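Tannase (Lactobacillus plantarum, PDB 4JUI) hydrolyses the galloyl ester bonds of tannins and simple gallate esters, probably through the serine-esterase chemistry of its alpha/beta-hydrolase fold. Local coordinates at residues 227-232 against 342-347; 217-222 against 422-427; 213-218 against 263-268; 159-164 against 202-207. The protein carries 1 engineered substitution. All coordinates share one frame; numbering follows the deposited sequence.

Contact 1. Residues 227-232 against 342-347. With EGR (ethyl 3,4,5-trihydroxybenzoate), chain C.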
# COMPACT_ATOMS: atom_id res chain seq x y z
N TRP A 227 -12.93 9.43 -19.35
CA TRP A 227 -12.54 8.58 -18.23
C TRP A 227 -13.49 7.41 -17.99
O TRP A 227 -14.65 7.45 -18.42
CB TRP A 227 -12.34 9.39 -16.94
CG TRP A 227 -13.49 10.27 -16.58
CD1 TRP A 227 -13.66 11.58 -16.95
CD2 TRP A 227 -14.61 9.94 -15.76
NE1 TRP A 227 -14.82 12.07 -16.41
CE2 TRP A 227 -15.42 11.08 -15.67
CE3 TRP A 227 -15.00 8.78 -15.09
CZ2 TRP A 227 -16.61 11.10 -14.95
CZ3 TRP A 227 -16.18 8.79 -14.37
CH2 TRP A 227 -16.97 9.94 -14.30
N HIS A 228 -13.00 6.38 -17.32
CA HIS A 228 -13.77 5.16 -17.10
C HIS A 228 -13.39 4.55 -15.75
O HIS A 228 -12.22 4.25 -15.52
CB HIS A 228 -13.50 4.15 -18.22
CG HIS A 228 -13.66 4.73 -19.60
ND1 HIS A 228 -14.85 4.70 -20.28
CD2 HIS A 228 -12.78 5.38 -20.40
CE1 HIS A 228 -14.70 5.30 -21.45
NE2 HIS A 228 -13.45 5.72 -21.55
N ARG A 229 -14.38 4.39 -14.88
CA ARG A 229 -14.15 3.83 -13.54
C ARG A 229 -15.40 3.12 -13.04
O ARG A 229 -16.26 2.72 -13.83
CB ARG A 229 -13.72 4.92 -12.56
CG ARG A 229 -14.78 5.99 -12.28
CD ARG A 229 -14.21 7.13 -11.46
NE ARG A 229 -13.55 6.67 -10.23
CZ ARG A 229 -12.84 7.45 -9.43
NH1 ARG A 229 -12.68 8.74 -9.72
NH2 ARG A 229 -12.27 6.95 -8.34
N TYR A 230 -15.50 2.96 -11.72
CA TYR A 230 -16.62 2.25 -11.11
C TYR A 230 -17.27 3.01 -9.96
O TYR A 230 -16.61 3.77 -9.25
CB TYR A 230 -16.15 0.88 -10.61
CG TYR A 230 -15.97 -0.15 -11.70
CD1 TYR A 230 -16.93 -1.12 -11.93
CD2 TYR A 230 -14.83 -0.15 -12.49
CE1 TYR A 230 -16.77 -2.07 -12.92
CE2 TYR A 230 -14.66 -1.09 -13.50
CZ TYR A 230 -15.63 -2.05 -13.70
OH TYR A 230 -15.48 -2.99 -14.70
N GLN A 231 -18.57 2.79 -9.80
CA GLN A 231 -19.30 3.22 -8.61
C GLN A 231 -20.27 2.09 -8.26
O GLN A 231 -20.65 1.31 -9.13
CB GLN A 231 -20.03 4.54 -8.87
CG GLN A 231 -19.13 5.78 -8.76
CD GLN A 231 -19.08 6.35 -7.35
OE1 GLN A 231 -19.61 7.43 -7.08
NE2 GLN A 231 -18.42 5.64 -6.43
N PRO A 232 -20.67 1.99 -6.98
CA PRO A 232 -21.42 0.81 -6.53
C PRO A 232 -22.83 0.67 -7.11
O PRO A 232 -23.37 1.58 -7.73
CB PRO A 232 -21.50 1.01 -5.02
CG PRO A 232 -21.42 2.49 -4.83
CD PRO A 232 -20.45 2.95 -5.88
N ARG A 342 -7.90 6.45 -19.28
CA ARG A 342 -7.88 7.22 -18.04
C ARG A 342 -9.01 6.73 -17.11
O ARG A 342 -10.12 6.46 -17.58
CB ARG A 342 -8.09 8.70 -18.38
CG ARG A 342 -8.37 9.59 -17.18
CD ARG A 342 -8.93 10.94 -17.60
NE ARG A 342 -7.89 11.88 -18.00
CZ ARG A 342 -7.23 12.68 -17.16
NH1 ARG A 342 -6.32 13.51 -17.65
NH2 ARG A 342 -7.49 12.66 -15.86
N MET A 343 -8.73 6.62 -15.81
CA MET A 343 -9.74 6.20 -14.85
C MET A 343 -10.39 7.37 -14.12
O MET A 343 -11.62 7.47 -14.04
CB MET A 343 -9.13 5.24 -13.82
CG MET A 343 -10.07 4.90 -12.66
SD MET A 343 -9.25 3.96 -11.35
CE MET A 343 -10.60 3.79 -10.18
N LYS A 344 -9.55 8.25 -13.58
CA LYS A 344 -10.02 9.33 -12.71
C LYS A 344 -10.07 10.67 -13.42
O LYS A 344 -9.35 10.89 -14.38
CB LYS A 344 -9.10 9.43 -11.50
CG LYS A 344 -9.18 8.21 -10.59
CD LYS A 344 -8.20 8.30 -9.44
CE LYS A 344 -8.38 7.09 -8.52
NZ LYS A 344 -7.45 7.10 -7.37
N ALA A 345 -10.94 11.55 -12.93
CA ALA A 345 -11.10 12.89 -13.49
C ALA A 345 -10.06 13.85 -12.91
O ALA A 345 -9.01 13.41 -12.44
CB ALA A 345 -12.50 13.41 -13.24
N VAL A 346 -10.35 15.15 -12.95
CA VAL A 346 -9.36 16.18 -12.60
C VAL A 346 -9.88 17.20 -11.59
O VAL A 346 -10.87 17.88 -11.86
CB VAL A 346 -8.93 16.99 -13.85
CG1 VAL A 346 -7.78 17.94 -13.49
CG2 VAL A 346 -8.49 16.05 -14.98
N PRO A 347 -9.21 17.33 -10.43
CA PRO A 347 -8.05 16.57 -9.97
C PRO A 347 -8.45 15.15 -9.62
O PRO A 347 -9.61 14.93 -9.25
CB PRO A 347 -7.63 17.30 -8.69
CG PRO A 347 -8.26 18.66 -8.79
CD PRO A 347 -9.56 18.42 -9.51
C01 EGR C . -10.23 1.11 -3.45
C02 EGR C . -9.04 0.41 -4.03
O03 EGR C . -7.76 0.62 -3.49
C04 EGR C . -7.45 1.66 -2.61
O05 EGR C . -6.93 1.47 -1.51
C06 EGR C . -7.46 3.05 -3.13
C07 EGR C . -7.36 4.10 -2.24
C08 EGR C . -7.40 5.39 -2.72
O09 EGR C . -7.30 6.45 -1.85
C10 EGR C . -7.52 5.61 -4.09
O11 EGR C . -7.54 6.90 -4.57
C12 EGR C . -7.61 4.55 -4.97
O13 EGR C . -7.74 4.74 -6.32
C14 EGR C . -7.58 3.26 -4.49
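Arg229, on strand 227-232, reaches across the loop 342-347 and lies against Met343 and Lys344, flanking from the second shell a lysine that binds the ligand. Arg229 CB points at the loop and meets the carbonyl O of Met343 at 3.6 Å and the CG of the same residue. Arg229 CG and CD stay near the Met343 oxygen, because this CG is turned between its own backbone N and carbonyl carbon (chi1 65°). The chain then bends at chi3 (-53°), which brings NE close to the methyl CE of Met343. At the tip, the guanidinium lays one face over the aliphatic stem of Lys344, with Arg229 NH1 3.6 Å from Lys344 CG and NH2 beside CE. Met343 crosses Arg229 at about a right angle.

Lys344 runs fully extended beyond CG and delivers NZ to the gallate, donating to O13 at 2.6 Å and to O11 at 2.8 Å. The cationic tip of Arg229 lies 4.9 Å from it, Arg229 NH2 to Lys344 NZ, and may strengthen the positive field around these phenolic oxygens. His228 N donates to Arg342 O at 2.9 Å, tying strand to loop, and the CB of Ala345 sits over one face of the Trp227 indole. Arg342 NH2 in turn holds Lys344 O, the partner lying in the guanidinium plane.

Strand 226-232 pairs antiparallel with strand 244-250, while the loop is also held by helix 210-221, whose Glu218 forms a salt bridge with Arg342, and by helix 253-272, which packs on Val346.

Contact 2. Residues 217-222 against 422-427. With EGR (ethyl 3,4,5-trihydroxybenzoate), chain C.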
# COMPACT_ATOMS: atom_id res chain seq x y z
N TYR A 217 -0.76 12.40 -12.10
CA TYR A 217 -1.84 11.79 -12.87
C TYR A 217 -2.06 12.53 -14.18
O TYR A 217 -2.30 11.91 -15.21
CB TYR A 217 -3.13 11.75 -12.05
CG TYR A 217 -4.06 10.64 -12.49
CD1 TYR A 217 -5.16 10.91 -13.29
CD2 TYR A 217 -3.82 9.32 -12.10
CE1 TYR A 217 -6.02 9.88 -13.69
CE2 TYR A 217 -4.66 8.30 -12.49
CZ TYR A 217 -5.75 8.58 -13.29
OH TYR A 217 -6.58 7.57 -13.69
N GLU A 218 -1.98 13.85 -14.12
CA GLU A 218 -2.17 14.65 -15.31
C GLU A 218 -0.96 14.65 -16.22
O GLU A 218 -1.10 14.77 -17.44
CB GLU A 218 -2.60 16.09 -14.95
CG GLU A 218 -3.92 16.09 -14.19
CD GLU A 218 -4.96 15.20 -14.85
OE1 GLU A 218 -5.18 15.32 -16.08
OE2 GLU A 218 -5.58 14.37 -14.14
N TRP A 219 0.23 14.53 -15.65
CA TRP A 219 1.40 14.35 -16.49
C TRP A 219 1.20 13.10 -17.35
O TRP A 219 1.52 13.09 -18.55
CB TRP A 219 2.68 14.25 -15.66
CG TRP A 219 3.88 13.76 -16.46
CD1 TRP A 219 4.70 14.52 -17.26
CD2 TRP A 219 4.38 12.42 -16.54
NE1 TRP A 219 5.66 13.73 -17.83
CE2 TRP A 219 5.50 12.44 -17.40
CE3 TRP A 219 3.99 11.20 -15.97
CZ2 TRP A 219 6.23 11.28 -17.71
CZ3 TRP A 219 4.71 10.06 -16.27
CH2 TRP A 219 5.82 10.11 -17.14
N GLN A 220 0.64 12.06 -16.75
CA GLN A 220 0.40 10.81 -17.46
C GLN A 220 -0.77 10.87 -18.43
O GLN A 220 -0.66 10.43 -19.57
CB GLN A 220 0.17 9.66 -16.47
CG GLN A 220 -0.02 8.32 -17.16
CD GLN A 220 0.13 7.18 -16.20
OE1 GLN A 220 1.10 7.13 -15.44
NE2 GLN A 220 -0.84 6.26 -16.20
N PHE A 221 -1.90 11.42 -17.98
CA PHE A 221 -3.14 11.29 -18.75
C PHE A 221 -3.64 12.53 -19.47
O PHE A 221 -4.70 12.48 -20.11
CB PHE A 221 -4.27 10.71 -17.89
CG PHE A 221 -4.13 9.24 -17.62
CD1 PHE A 221 -4.22 8.32 -18.67
CD2 PHE A 221 -3.95 8.77 -16.34
CE1 PHE A 221 -4.11 6.96 -18.43
CE2 PHE A 221 -3.84 7.40 -16.07
CZ PHE A 221 -3.92 6.49 -17.13
N ASN A 222 -2.92 13.64 -19.37
CA ASN A 222 -3.30 14.80 -20.16
C ASN A 222 -3.37 14.45 -21.65
O ASN A 222 -2.51 13.74 -22.17
CB ASN A 222 -2.33 15.95 -19.95
CG ASN A 222 -2.72 17.18 -20.72
OD1 ASN A 222 -2.19 17.45 -21.80
ND2 ASN A 222 -3.66 17.95 -20.18
N ASP A 422 -5.10 3.51 -11.22
CA ASP A 422 -5.59 4.18 -10.01
C ASP A 422 -4.68 5.34 -9.56
O ASP A 422 -5.13 6.29 -8.92
CB ASP A 422 -5.78 3.16 -8.88
CG ASP A 422 -7.11 2.43 -8.98
OD1 ASP A 422 -7.32 1.71 -9.97
OD2 ASP A 422 -7.94 2.58 -8.05
N THR A 423 -3.41 5.25 -9.91
CA THR A 423 -2.50 6.37 -9.74
C THR A 423 -1.50 6.28 -10.89
O THR A 423 -1.38 5.22 -11.51
CB THR A 423 -1.81 6.35 -8.36
OG1 THR A 423 -1.21 7.61 -8.09
CG2 THR A 423 -0.74 5.25 -8.27
N SER A 424 -0.80 7.37 -11.19
CA SER A 424 0.21 7.35 -12.26
C SER A 424 1.34 6.37 -11.98
O SER A 424 1.74 6.18 -10.84
CB SER A 424 0.81 8.75 -12.44
OG SER A 424 1.94 8.70 -13.30
N PHE A 425 1.91 5.78 -13.04
CA PHE A 425 3.07 4.92 -12.86
C PHE A 425 4.23 5.68 -12.22
O PHE A 425 5.09 5.08 -11.58
CB PHE A 425 3.53 4.34 -14.20
CG PHE A 425 2.48 3.49 -14.88
CD1 PHE A 425 1.99 2.35 -14.27
CD2 PHE A 425 2.00 3.84 -16.14
CE1 PHE A 425 1.02 1.57 -14.90
CE2 PHE A 425 1.04 3.08 -16.77
CZ PHE A 425 0.55 1.94 -16.15
N ALA A 426 4.25 7.00 -12.40
CA ALA A 426 5.31 7.83 -11.84
C ALA A 426 5.37 7.71 -10.32
O ALA A 426 6.45 7.78 -9.73
CB ALA A 426 5.14 9.31 -12.27
N ILE A 427 4.22 7.49 -9.70
CA ILE A 427 4.14 7.44 -8.24
C ILE A 427 4.93 6.27 -7.62
O ILE A 427 5.84 6.51 -6.81
CB ILE A 427 2.67 7.57 -7.73
CG1 ILE A 427 2.13 8.98 -8.02
CG2 ILE A 427 2.58 7.21 -6.24
CD1 ILE A 427 2.77 10.10 -7.18
C01 EGR C . -10.23 1.11 -3.45
C02 EGR C . -9.04 0.41 -4.03
O03 EGR C . -7.76 0.62 -3.49
C04 EGR C . -7.45 1.66 -2.61
O05 EGR C . -6.93 1.47 -1.51
C06 EGR C . -7.46 3.05 -3.13
C07 EGR C . -7.36 4.10 -2.24
C08 EGR C . -7.40 5.39 -2.72
O09 EGR C . -7.30 6.45 -1.85
C10 EGR C . -7.52 5.61 -4.09
O11 EGR C . -7.54 6.90 -4.57
C12 EGR C . -7.61 4.55 -4.97
O13 EGR C . -7.74 4.74 -6.32
C14 EGR C . -7.58 3.26 -4.49
O HOH W 1 -1.15 4.29 -14.15
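Gln220, near the end of helix 210-221, braces the turn that leads into helix 426-437, in the part of an alpha/beta hydrolase where inserted helices meet a loop of the substrate pocket. Its chain leaves with CG opposite the backbone N (chi1 -177°) and stays extended, carrying the amide beside the Phe425 ring, the two planes only 19° apart. Gln220 OE1 is gripped twice: Phe425 N donates in the carbonyl plane, on a lone pair, at 2.9 Å, and Ser424 OG donates from above that plane at 2.8 Å. The same serine oxygen accepts from Ala426 N at 3.0 Å, a capping bond, so one hydroxyl links the glutamine to the helix start.

Tyr217 turns the edge of its ring to the loop, with CD2 3.7 Å from Ser424 N and CE2 near Thr423 CA; its hydroxyl bonds to Arg421 O. Trp219 likewise presents an edge to Ser424 OG, and its CZ3 touches Ala426 CB. At the other end of the loop, Asp422 OD2 accepts from the gallate hydroxyl O13 at 2.8 Å. One water joins the segments: it accepts from Gln220 NE2, donates to Thr423 O at 2.8 Å, and lies over the centre of one face of the Phe425 ring.

Contact 3. Residues 213-218 against 263-268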
# COMPACT_ATOMS: atom_id res chain seq x y z
N ALA A 213 0.08 13.48 -6.23
CA ALA A 213 -0.53 12.50 -7.12
C ALA A 213 -1.40 13.13 -8.22
O ALA A 213 -1.52 12.57 -9.31
CB ALA A 213 -1.31 11.46 -6.32
N ASP A 214 -1.98 14.30 -7.95
CA ASP A 214 -2.76 14.99 -8.98
C ASP A 214 -1.87 15.47 -10.11
O ASP A 214 -2.23 15.37 -11.29
CB ASP A 214 -3.52 16.18 -8.36
CG ASP A 214 -4.69 15.74 -7.51
OD1 ASP A 214 -5.35 14.75 -7.89
OD2 ASP A 214 -4.96 16.37 -6.46
N MET A 215 -0.69 15.97 -9.76
CA MET A 215 0.27 16.39 -10.78
C MET A 215 0.74 15.21 -11.61
O MET A 215 0.78 15.30 -12.83
CB MET A 215 1.49 17.07 -10.16
CG MET A 215 1.17 18.42 -9.57
SD MET A 215 2.66 19.24 -8.96
CE MET A 215 2.97 18.31 -7.48
N ALA A 216 1.07 14.11 -10.93
CA ALA A 216 1.56 12.92 -11.63
C ALA A 216 0.49 12.38 -12.56
O ALA A 216 0.79 11.97 -13.69
CB ALA A 216 1.97 11.86 -10.64
N TYR A 217 -0.76 12.40 -12.10
CA TYR A 217 -1.84 11.79 -12.87
C TYR A 217 -2.06 12.53 -14.18
O TYR A 217 -2.30 11.91 -15.21
CB TYR A 217 -3.13 11.75 -12.05
CG TYR A 217 -4.06 10.64 -12.49
CD1 TYR A 217 -5.16 10.91 -13.29
CD2 TYR A 217 -3.82 9.32 -12.10
CE1 TYR A 217 -6.02 9.88 -13.69
CE2 TYR A 217 -4.66 8.30 -12.49
CZ TYR A 217 -5.75 8.58 -13.29
OH TYR A 217 -6.58 7.57 -13.69
N GLU A 218 -1.98 13.85 -14.12
CA GLU A 218 -2.17 14.65 -15.31
C GLU A 218 -0.96 14.65 -16.22
O GLU A 218 -1.10 14.77 -17.44
CB GLU A 218 -2.60 16.09 -14.95
CG GLU A 218 -3.92 16.09 -14.19
CD GLU A 218 -4.96 15.20 -14.85
OE1 GLU A 218 -5.18 15.32 -16.08
OE2 GLU A 218 -5.58 14.37 -14.14
N LYS A 263 -0.15 19.05 -15.13
CA LYS A 263 0.91 18.35 -15.85
C LYS A 263 2.19 19.18 -15.89
O LYS A 263 3.30 18.66 -15.67
CB LYS A 263 0.46 18.00 -17.28
CG LYS A 263 1.62 17.69 -18.21
CD LYS A 263 1.13 16.97 -19.46
CE LYS A 263 2.27 16.76 -20.46
NZ LYS A 263 1.79 16.04 -21.67
N ALA A 264 2.05 20.48 -16.15
CA ALA A 264 3.21 21.35 -16.24
C ALA A 264 3.93 21.43 -14.90
O ALA A 264 5.16 21.40 -14.86
CB ALA A 264 2.81 22.75 -16.71
N GLN A 265 3.16 21.53 -13.82
CA GLN A 265 3.73 21.62 -12.48
C GLN A 265 4.50 20.35 -12.11
O GLN A 265 5.46 20.41 -11.34
CB GLN A 265 2.66 21.97 -11.43
CG GLN A 265 2.18 23.42 -11.55
CD GLN A 265 1.25 23.86 -10.43
OE1 GLN A 265 1.08 23.16 -9.43
NE2 GLN A 265 0.64 25.03 -10.60
N PHE A 266 4.10 19.21 -12.67
CA PHE A 266 4.77 17.96 -12.34
C PHE A 266 6.25 17.98 -12.70
O PHE A 266 7.08 17.40 -11.99
CB PHE A 266 4.13 16.76 -13.03
CG PHE A 266 4.72 15.44 -12.62
CD1 PHE A 266 4.62 15.01 -11.31
CD2 PHE A 266 5.39 14.65 -13.53
CE1 PHE A 266 5.16 13.79 -10.91
CE2 PHE A 266 5.93 13.43 -13.15
CZ PHE A 266 5.82 13.00 -11.84
N SER A 267 6.60 18.64 -13.80
CA SER A 267 7.99 18.68 -14.22
C SER A 267 8.88 19.28 -13.14
O SER A 267 9.93 18.74 -12.83
CB SER A 267 8.15 19.46 -15.54
OG SER A 267 7.58 18.75 -16.63
N THR A 268 8.43 20.40 -12.56
CA THR A 268 9.19 21.07 -11.52
C THR A 268 9.26 20.22 -10.25
O THR A 268 10.32 20.11 -9.64
CB THR A 268 8.58 22.45 -11.18
OG1 THR A 268 8.60 23.26 -12.36
CG2 THR A 268 9.38 23.14 -10.08
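Met215 and Phe266 meet where two helices of the region inserted after strand 200-204 of the alpha/beta-hydrolase core cross at close quarters. The segment axes of 213-218 and 263-268 approach to 7.5 Å with a signed crossing angle of -112°, nearer perpendicular than antiparallel. The backbones come nearest at Glu218 and Lys263, 4.8 Å from CA to CA, and at Met215 and Phe266, with the Phe266 ring set against Ala216.

The apolar packing centres on Phe266. Its CG stands opposite the backbone N (chi1 -175°), which directs the ring onto the other helix, where Phe266 CE1 reaches Ala216 CB at 3.7 Å. Phe266 CB meets Met215 CB at 3.9 Å. On the outer side, the sulfur of Met215 rests on Gln265, Met215 SD to Gln265 CB 3.7 Å, the two side chains crossing at about a right angle.

A CH-pi contact adds to this: Ala216 CA stands over one face of the Phe266 ring, 4.0 Å from its centroid and 23° off the normal. Trp219 also meets this ring, and Ala426 of helix 426-437 packs on it. A leucine in place of Phe266 would probably open a gap over Ala216 and leave its CA-H without an aromatic face.

A further contact sets an aliphatic stem against a polar backbone atom. Lys263 turns its ammonium end away, but its CB and CD lie alongside the last turn of segment 213-218, against a carbonyl oxygen: Lys263 CB is 3.6 Å from Glu218 O, and its CD is 3.7 Å from the same oxygen.

Contact 4. Residues 159-164 against 202-207. Engineered in segment 159-164: Ala164 (natural residue Ser). With EGR (ethyl 3,4,5-trihydroxybenzoate), chain C.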
# COMPACT_ATOMS: atom_id res chain seq x y z
N ILE A 159 7.72 -8.45 8.27
CA ILE A 159 7.52 -8.00 6.91
C ILE A 159 6.06 -7.61 6.77
O ILE A 159 5.18 -8.45 6.91
CB ILE A 159 7.86 -9.12 5.90
CG1 ILE A 159 9.32 -9.54 6.07
CG2 ILE A 159 7.61 -8.66 4.47
CD1 ILE A 159 9.57 -10.98 5.74
N THR A 160 5.79 -6.33 6.53
CA THR A 160 4.43 -5.87 6.31
C THR A 160 4.03 -6.12 4.85
O THR A 160 4.89 -6.20 3.97
CB THR A 160 4.27 -4.36 6.61
OG1 THR A 160 5.30 -3.64 5.94
CG2 THR A 160 4.37 -4.10 8.12
N ASN A 161 2.73 -6.27 4.62
CA ASN A 161 2.20 -6.45 3.28
C ASN A 161 0.85 -5.76 3.17
O ASN A 161 0.10 -5.71 4.14
CB ASN A 161 2.06 -7.94 2.93
CG ASN A 161 1.65 -8.17 1.49
OD1 ASN A 161 2.17 -7.52 0.58
ND2 ASN A 161 0.68 -9.05 1.27
N GLY A 162 0.55 -5.19 2.00
CA GLY A 162 -0.73 -4.56 1.79
C GLY A 162 -0.91 -4.13 0.35
O GLY A 162 0.06 -4.05 -0.40
N THR A 163 -2.16 -3.86 -0.03
CA THR A 163 -2.51 -3.46 -1.40
C THR A 163 -3.14 -2.07 -1.41
O THR A 163 -4.01 -1.78 -0.59
CB THR A 163 -3.51 -4.46 -2.01
OG1 THR A 163 -2.89 -5.75 -2.12
CG2 THR A 163 -3.96 -4.03 -3.39
N ALA A 164 -2.69 -1.22 -2.34
CA ALA A 164 -3.29 0.09 -2.57
C ALA A 164 -3.13 1.02 -1.35
O ALA A 164 -1.99 1.30 -0.96
CB ALA A 164 -4.73 -0.06 -2.98
N SER A 202 6.62 -5.35 1.79
CA SER A 202 5.96 -5.71 0.54
C SER A 202 4.80 -4.74 0.31
O SER A 202 3.96 -4.55 1.19
CB SER A 202 5.44 -7.13 0.62
OG SER A 202 4.68 -7.48 -0.53
N ALA A 203 4.75 -4.11 -0.86
CA ALA A 203 3.69 -3.16 -1.16
C ALA A 203 3.21 -3.32 -2.59
O ALA A 203 4.00 -3.24 -3.52
CB ALA A 203 4.17 -1.72 -0.92
N TYR A 204 1.92 -3.59 -2.73
CA TYR A 204 1.25 -3.64 -4.02
C TYR A 204 0.55 -2.31 -4.27
O TYR A 204 -0.15 -1.80 -3.37
CB TYR A 204 0.23 -4.77 -4.04
CG TYR A 204 0.91 -6.12 -3.97
CD1 TYR A 204 1.11 -6.77 -2.76
CD2 TYR A 204 1.39 -6.73 -5.13
CE1 TYR A 204 1.75 -8.00 -2.70
CE2 TYR A 204 2.03 -7.95 -5.07
CZ TYR A 204 2.20 -8.57 -3.87
OH TYR A 204 2.85 -9.79 -3.84
N CYS A 205 0.75 -1.77 -5.47
CA CYS A 205 0.19 -0.49 -5.91
C CYS A 205 -0.03 0.56 -4.81
O CYS A 205 -1.15 1.04 -4.62
CB CYS A 205 -1.10 -0.70 -6.71
SG CYS A 205 -2.46 -1.55 -5.87
N PRO A 206 1.04 0.94 -4.10
CA PRO A 206 0.85 1.83 -2.95
C PRO A 206 0.27 3.19 -3.36
O PRO A 206 0.87 3.91 -4.17
CB PRO A 206 2.26 1.99 -2.38
CG PRO A 206 3.19 1.65 -3.54
CD PRO A 206 2.46 0.58 -4.30
N ILE A 207 -0.91 3.52 -2.82
CA ILE A 207 -1.55 4.79 -3.11
C ILE A 207 -1.06 5.81 -2.08
O ILE A 207 -1.65 5.99 -1.01
CB ILE A 207 -3.09 4.67 -3.09
CG1 ILE A 207 -3.56 3.60 -4.08
CG2 ILE A 207 -3.77 6.00 -3.41
CD1 ILE A 207 -3.37 3.98 -5.55
C01 EGR C . -10.23 1.11 -3.45
C02 EGR C . -9.04 0.41 -4.03
O03 EGR C . -7.76 0.62 -3.49
C04 EGR C . -7.45 1.66 -2.61
O05 EGR C . -6.93 1.47 -1.51
C06 EGR C . -7.46 3.05 -3.13
C07 EGR C . -7.36 4.10 -2.24
C08 EGR C . -7.40 5.39 -2.72
O09 EGR C . -7.30 6.45 -1.85
C10 EGR C . -7.52 5.61 -4.09
O11 EGR C . -7.54 6.90 -4.57
C12 EGR C . -7.61 4.55 -4.97
O13 EGR C . -7.74 4.74 -6.32
C14 EGR C . -7.58 3.26 -4.49
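Asn161 OD1 receives the hydroxyl of Ser202 at 2.7 Å from OG, the shortest polar bond between these neighbouring strands. The donor comes from above the amide carbonyl plane, 43° out of it; a first torsion with OG opposite the backbone N of Ser202 (chi1 174°) carries the hydroxyl toward Asn161. Tyr204 CE1 brings its ring edge to Asn161 OD1 at 3.3 Å, while Asn161 ND2 bonds to Asp455. With an alanine at Asn161, the Ser202 hydroxyl and Asp455 would probably each be left without this mate.

Backbone bonds join the parallel strands: Ser202 N donates to Thr160 O, Tyr204 N to Gly162 O in a nearly straight bond (172° at the hydrogen), and Ala164 N to Tyr204 O at 2.8 Å. Beyond the strands, Ile207 N still reaches Ala164 O at 3.1 Å.

Ala164 is an engineered replacement of the natural serine, which, by position in this fold, is probably the nucleophile. Ala164 CB lies 3.1 Å from the ester carbonyl oxygen O05 of the gallate and equally close to the alkoxy O03, and Ile207 CG2 packs on the gallate ring.

Ala164 stands at the N-cap of helix 165-175, a position consistent with the nucleophile elbow of this fold; strand 70-73 flanks 158-163, strand 411-415 flanks 200-204, and helix 458-469 packs on Ser202 and Tyr204.

Overall arrangement
Contact 4 lies in the central sheet, its centre about 3 Å from that of the chain, whereas contacts 1, 2 and 3 gather in the mainly helical region that also carries the hairpin 226-232/244-250, with centres about 17 to 21 Å from that point. Contacts 2 and 3 share helix 210-221 and have centres about 8 Å apart; the centre of contact 1 lies about 13 Å from that of contact 2, linked to it by the Arg342-Glu218 salt bridge. Contact 4 closes first along the chain; contact 1 is then nested within the loop closed by contact 2 and alternates with contact 3. Contacts 1, 2 and 4 converge on the gallate ester, while contact 3 joins the helices next to contact 2.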